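Histidine acid phosphatase (Bifidobacterium longum subsp. infantis, PDB 6RXF) probably removes phosphate from inositol phosphates, phytate among them, and from 2,3-bisphosphoglycerate, as a member of the histidine acid phosphatase family. Local coordinates at residues B[232-237]-B[426-431]; B[352-357]-B[437-442]. The protein carries 1 engineered substitution. All coordinates share one frame; numbering follows the deposited sequence.

The two contacts show how a helix pair and one long loop can share a single seam. Their segments alternate along the chain: 232-237 on helix 226-236, 352-357 on helix 342-361, then 426-431 and 437-442, which lead from the loop after helix 404-414 into helix 440-443. The contact centres lie about 14 Å apart, contact 2 being much nearer the middle of the chain. Helix 342-361 packs on helix 226-236 through a zinc ion that both help to bind and through Ala355 CB, 3.6 Å from Ile235 CD1, while the loop is tied to itself by a probable hydrogen bond between Tyr431 OH and Trp438 O at 2.5 Å.

Contact 1 (B[232-237]-B[426-431]); sequences EKTIGD and STTDVY. With ZN (zinc ion), chain Q.
The last turn of helix 226-236 meets an ST motif in the loop before helix 440-443, with Thr234 and Ile235 touching Thr427 and Val430 beside a zinc site. Thr234 supplies the polar half. Its hydroxyl donates to the backbone carbonyl of Thr427, OG1 to O measuring 2.5 Å, a length so short that its exact value is doubtful. OG1 lies beside its own backbone N (chi1 -63°), which also brings it to Gly230 O one turn earlier; with the single proton directed to Thr427 O, this second carbonyl can at best share it.

The carbonyl that Thr234 reaches sits in a turn organised by Ser426. Ser426 OG accepts from Thr428 N at 2.8 Å and from Asp429 N at 2.9 Å, making an ST turn and an ST motif around one oxygen.

The apolar half is a small patch in which Ile235 and Val430 lie alongside each other, pointing opposite ways. Ile235 CG1 stands 3.9 Å from Val430 CG2, with the Ile235 CD1 methyl a little farther from the same branch, while Val430 CG1 looks across to Thr234 CG2 at 4.2 Å.

Glu232, whose side chain leaves in another direction, binds zinc through OE2 at 2.4 Å; Glu356 and Glu360 complete the protein ligands. Helix 342-361 lines this seam: Ile235 rests on its Trp351, Val430 on its Tyr359, and the backbone of Tyr431 is held by the Tyr359 hydroxyl and the Trp351 indole N-H, with the Tyr431 ring stacked on Phe358.

Contact 2 (B[352-357]-B[437-442]); sequences ALDAED and EWRGES. With ZN (zinc ion), chain Q.
Asp354 of helix 342-361 meets the N-terminus of the short helix 440-443 in a buried contact of this branch 2 histidine phosphatase fold, where Asp354 and Asp357 lie against Trp438, Arg439 and Gly440. The principle illustrated is the pairing of a carboxylate with the N-terminal end of a helix, where backbone N-H groups still lack partners from a preceding turn. Arg439 holds the N-cap position, and Asp354 comes to this end from another helix.

The direct bond is weak: Gly440 N reaches Asp354 OD2 at 3.4 Å, although almost straight at 166°. A water adds a second path, donating to Asp354 OD2 and accepting from Glu441 N at 2.9 Å, so two successive amides of the helix start turn to one carboxylate, one directly and weakly, the other through the water. Gly440, having no side chain, allows Asp354 OD1 to settle 3.7 Å from its CA. The carboxylate has further partners, Ser15 on OD1 and the Tyr433 hydroxyl on OD2, and this polar company together with the helix end would be expected to favour its charged form.

Next to it lies the indole of Trp438. With CG anti to the backbone N (chi1 -161°), the six-membered ring swings to helix 342-361. Its edge meets Asp354 CB in the ring plane, CZ3 to CB 3.8 Å, and the carboxylate stands almost upright to the indole, 87° between planes. One turn on, Asp357 CB lies 3.9 Å from Trp438 CH2. Met408 of helix 404-414 touches both side chains, and Phe358 meets the indole edge-to-face. The Arg439 guanidinium folds back on its own chain, NH2 donating to Trp438 O at 2.7 Å from above the carbonyl plane.

Contact 1 (B[232-237]-B[426-431])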
loop_
_atom_site.group_PDB
_atom_site.type_symbol
_atom_site.label_atom_id
_atom_site.label_comp_id
_atom_site.label_asym_id
_atom_site.label_seq_id
_atom_site.Cartn_x
_atom_site.Cartn_y
_atom_site.Cartn_z
ATOM N N GLU B 232 -1.589 20.186 -8.220
ATOM C CA GLU B 232 -0.241 19.744 -7.869
ATOM C C GLU B 232 0.783 20.857 -8.053
ATOM O O GLU B 232 1.776 20.920 -7.317
ATOM C CB GLU B 232 0.147 18.519 -8.703
ATOM C CG GLU B 232 -0.471 17.213 -8.182
ATOM C CD GLU B 232 0.207 15.969 -8.718
ATOM O OE1 GLU B 232 0.886 15.283 -7.929
ATOM O OE2 GLU B 232 0.056 15.677 -9.922
ATOM N N LYS B 233 0.574 21.728 -9.040
ATOM C CA LYS B 233 1.412 22.913 -9.164
ATOM C C LYS B 233 1.255 23.817 -7.947
ATOM O O LYS B 233 2.247 24.339 -7.422
ATOM C CB LYS B 233 1.056 23.662 -10.445
ATOM C CG LYS B 233 2.076 24.703 -10.869
ATOM C CD LYS B 233 1.489 26.108 -10.859
ATOM C CE LYS B 233 2.438 27.112 -11.510
ATOM N NZ LYS B 233 3.787 27.114 -10.859
ATOM N N THR B 234 0.014 24.015 -7.490
ATOM C CA THR B 234 -0.230 24.849 -6.316
ATOM C C THR B 234 0.440 24.266 -5.077
ATOM O O THR B 234 1.047 24.997 -4.285
ATOM C CB THR B 234 -1.737 25.000 -6.093
ATOM O OG1 THR B 234 -2.320 25.675 -7.211
ATOM C CG2 THR B 234 -2.025 25.791 -4.831
ATOM N N ILE B 235 0.346 22.947 -4.900
ATOM C CA ILE B 235 0.974 22.295 -3.754
ATOM C C ILE B 235 2.493 22.320 -3.892
ATOM O O ILE B 235 3.218 22.503 -2.906
ATOM C CB ILE B 235 0.427 20.864 -3.607
ATOM C CG1 ILE B 235 -1.062 20.905 -3.243
ATOM C CG2 ILE B 235 1.211 20.087 -2.567
ATOM C CD1 ILE B 235 -1.782 19.582 -3.420
ATOM N N GLY B 236 2.999 22.153 -5.116
ATOM C CA GLY B 236 4.433 22.194 -5.341
ATOM C C GLY B 236 5.060 23.549 -5.094
ATOM O O GLY B 236 6.281 23.632 -4.913
ATOM N N ASP B 237 4.257 24.614 -5.081
ATOM C CA ASP B 237 4.739 25.959 -4.801
ATOM C C ASP B 237 4.360 26.431 -3.403
ATOM O O ASP B 237 4.419 27.634 -3.123
ATOM C CB ASP B 237 4.216 26.937 -5.854
ATOM C CG ASP B 237 4.850 26.718 -7.214
ATOM O OD1 ASP B 237 5.812 25.924 -7.305
ATOM O OD2 ASP B 237 4.385 27.330 -8.198
ATOM N N SER B 426 -10.982 22.463 -7.816
ATOM C CA SER B 426 -10.245 23.705 -7.956
ATOM C C SER B 426 -8.762 23.401 -8.076
ATOM O O SER B 426 -8.282 22.351 -7.644
ATOM C CB SER B 426 -10.498 24.642 -6.767
ATOM O OG SER B 426 -9.519 25.668 -6.709
ATOM N N THR B 427 -8.035 24.338 -8.671
ATOM C CA THR B 427 -6.584 24.249 -8.720
ATOM C C THR B 427 -5.912 25.108 -7.660
ATOM O O THR B 427 -4.682 25.083 -7.551
ATOM C CB THR B 427 -6.077 24.633 -10.112
ATOM O OG1 THR B 427 -6.542 25.945 -10.447
ATOM C CG2 THR B 427 -6.588 23.635 -11.150
ATOM N N THR B 428 -6.683 25.855 -6.871
ATOM C CA THR B 428 -6.136 26.703 -5.820
ATOM C C THR B 428 -6.678 26.389 -4.434
ATOM O O THR B 428 -5.946 26.545 -3.455
ATOM C CB THR B 428 -6.401 28.185 -6.135
ATOM O OG1 THR B 428 -7.754 28.351 -6.572
ATOM C CG2 THR B 428 -5.468 28.667 -7.223
ATOM N N ASP B 429 -7.938 25.962 -4.324
ATOM C CA ASP B 429 -8.515 25.497 -3.060
ATOM C C ASP B 429 -8.343 23.983 -3.027
ATOM O O ASP B 429 -9.214 23.227 -3.459
ATOM C CB ASP B 429 -9.980 25.908 -2.950
ATOM C CG ASP B 429 -10.595 25.537 -1.612
ATOM O OD1 ASP B 429 -9.861 25.063 -0.718
ATOM O OD2 ASP B 429 -11.819 25.723 -1.451
ATOM N N VAL B 430 -7.205 23.534 -2.500
ATOM C CA VAL B 430 -6.754 22.163 -2.719
ATOM C C VAL B 430 -6.848 21.311 -1.459
ATOM O O VAL B 430 -7.287 21.771 -0.398
ATOM C CB VAL B 430 -5.311 22.150 -3.257
ATOM C CG1 VAL B 430 -5.203 22.993 -4.513
ATOM C CG2 VAL B 430 -4.335 22.643 -2.181
ATOM N N TYR B 431 -6.424 20.058 -1.590
ATOM C CA TYR B 431 -6.406 19.111 -0.488
ATOM C C TYR B 431 -5.360 19.521 0.540
ATOM O O TYR B 431 -4.206 19.785 0.193
ATOM C CB TYR B 431 -6.113 17.718 -1.044
ATOM C CG TYR B 431 -5.615 16.687 -0.058
ATOM C CD1 TYR B 431 -6.509 15.890 0.652
ATOM C CD2 TYR B 431 -4.252 16.473 0.131
ATOM C CE1 TYR B 431 -6.062 14.928 1.544
ATOM C CE2 TYR B 431 -3.795 15.511 1.019
ATOM C CZ TYR B 431 -4.706 14.745 1.723
ATOM O OH TYR B 431 -4.265 13.787 2.609
HETATM ZN ZN ZN Q . 1.723 13.947 -10.301
#

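Contact 2 (B[352-357]-B[437-442])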
loop_
_atom_site.group_PDB
_atom_site.type_symbol
_atom_site.label_atom_id
_atom_site.label_comp_id
_atom_site.label_asym_id
_atom_site.label_seq_id
_atom_site.Cartn_x
_atom_site.Cartn_y
_atom_site.Cartn_z
ATOM N N ALA B 352 2.786 16.663 1.416
ATOM C CA ALA B 352 3.162 16.721 0.007
ATOM C C ALA B 352 3.097 15.350 -0.654
ATOM O O ALA B 352 2.710 15.244 -1.822
ATOM C CB ALA B 352 4.564 17.315 -0.134
ATOM N N LEU B 353 3.468 14.293 0.072
ATOM C CA LEU B 353 3.349 12.942 -0.472
ATOM C C LEU B 353 1.891 12.513 -0.564
ATOM O O LEU B 353 1.447 11.999 -1.600
ATOM C CB LEU B 353 4.128 11.955 0.392
ATOM C CG LEU B 353 5.645 12.025 0.305
ATOM C CD1 LEU B 353 6.236 10.816 1.007
ATOM C CD2 LEU B 353 6.082 12.091 -1.145
ATOM N N ASP B 354 1.136 12.696 0.522
ATOM C CA ASP B 354 -0.268 12.308 0.524
ATOM C C ASP B 354 -1.034 13.007 -0.592
ATOM O O ASP B 354 -1.915 12.407 -1.219
ATOM C CB ASP B 354 -0.890 12.607 1.893
ATOM C CG ASP B 354 -0.495 11.576 2.958
ATOM O OD1 ASP B 354 0.162 10.567 2.599
ATOM O OD2 ASP B 354 -0.840 11.768 4.150
ATOM N N ALA B 355 -0.686 14.265 -0.881
ATOM C CA ALA B 355 -1.437 15.037 -1.865
ATOM C C ALA B 355 -1.370 14.397 -3.252
ATOM O O ALA B 355 -2.407 14.201 -3.901
ATOM C CB ALA B 355 -0.931 16.477 -1.899
ATOM N N GLU B 356 -0.161 14.061 -3.717
ATOM C CA GLU B 356 -0.005 13.435 -5.029
ATOM C C GLU B 356 -0.781 12.127 -5.118
ATOM O O GLU B 356 -1.462 11.844 -6.115
ATOM C CB GLU B 356 1.478 13.183 -5.332
ATOM C CG GLU B 356 1.696 12.293 -6.553
ATOM O OE1 GLU B 356 3.699 13.419 -7.105
ATOM O OE2 GLU B 356 2.409 12.796 -8.760
ATOM N N ASP B 357 -0.634 11.298 -4.082
ATOM C CA ASP B 357 -1.387 10.055 -4.001
ATOM C C ASP B 357 -2.891 10.315 -3.973
ATOM O O ASP B 357 -3.655 9.637 -4.671
ATOM C CB ASP B 357 -0.946 9.266 -2.767
ATOM C CG ASP B 357 0.203 8.320 -3.057
ATOM O OD1 ASP B 357 0.386 7.958 -4.235
ATOM O OD2 ASP B 357 0.906 7.908 -2.106
ATOM N N GLU B 437 -9.930 14.316 5.538
ATOM C CA GLU B 437 -9.617 13.207 6.429
ATOM C C GLU B 437 -8.627 12.208 5.836
ATOM O O GLU B 437 -8.122 11.354 6.571
ATOM C CB GLU B 437 -10.908 12.465 6.801
ATOM C CG GLU B 437 -11.722 12.016 5.579
ATOM C CD GLU B 437 -12.836 11.040 5.925
ATOM O OE1 GLU B 437 -13.209 10.948 7.116
ATOM O OE2 GLU B 437 -13.323 10.347 5.003
ATOM N N TRP B 438 -8.340 12.288 4.537
ATOM C CA TRP B 438 -7.504 11.288 3.881
ATOM C C TRP B 438 -6.065 11.358 4.384
ATOM O O TRP B 438 -5.443 12.427 4.381
ATOM C CB TRP B 438 -7.543 11.488 2.368
ATOM C CG TRP B 438 -7.112 10.299 1.566
ATOM C CD1 TRP B 438 -7.920 9.341 1.029
ATOM C CD2 TRP B 438 -5.769 9.944 1.200
ATOM N NE1 TRP B 438 -7.167 8.414 0.348
ATOM C CE2 TRP B 438 -5.844 8.760 0.439
ATOM C CE3 TRP B 438 -4.513 10.512 1.444
ATOM C CZ2 TRP B 438 -4.715 8.133 -0.082
ATOM C CZ3 TRP B 438 -3.390 9.892 0.917
ATOM C CH2 TRP B 438 -3.499 8.714 0.162
ATOM N N ARG B 439 -5.543 10.212 4.820
ATOM C CA ARG B 439 -4.152 10.067 5.234
ATOM C C ARG B 439 -3.629 8.756 4.675
ATOM O O ARG B 439 -4.285 7.719 4.814
ATOM C CB ARG B 439 -3.998 10.069 6.763
ATOM C CG ARG B 439 -4.538 11.292 7.470
ATOM C CD ARG B 439 -3.627 12.505 7.294
ATOM N NE ARG B 439 -4.150 13.657 8.022
ATOM C CZ ARG B 439 -5.115 14.450 7.565
ATOM N NH1 ARG B 439 -5.550 15.467 8.301
ATOM N NH2 ARG B 439 -5.652 14.219 6.374
ATOM N N GLY B 440 -2.454 8.797 4.046
ATOM C CA GLY B 440 -1.855 7.567 3.560
ATOM C C GLY B 440 -1.589 6.565 4.665
ATOM O O GLY B 440 -1.637 5.354 4.435
ATOM N N GLU B 441 -1.328 7.051 5.881
ATOM C CA GLU B 441 -0.983 6.150 6.974
ATOM C C GLU B 441 -2.167 5.275 7.369
ATOM O O GLU B 441 -1.986 4.102 7.712
ATOM C CB GLU B 441 -0.470 6.949 8.178
ATOM C CG GLU B 441 -1.494 7.900 8.773
ATOM C CD GLU B 441 -0.966 8.703 9.949
ATOM O OE1 GLU B 441 0.267 8.745 10.153
ATOM O OE2 GLU B 441 -1.796 9.301 10.670
ATOM N N SER B 442 -3.383 5.813 7.313
ATOM C CA SER B 442 -4.566 5.053 7.703
ATOM C C SER B 442 -5.282 4.399 6.530
ATOM O O SER B 442 -5.856 3.319 6.695
ATOM C CB SER B 442 -5.547 5.958 8.456
ATOM O OG SER B 442 -5.527 7.271 7.926
HETATM ZN ZN ZN Q . 1.723 13.947 -10.301
HETATM O O HOH W 1 -0.509 9.771 6.484
#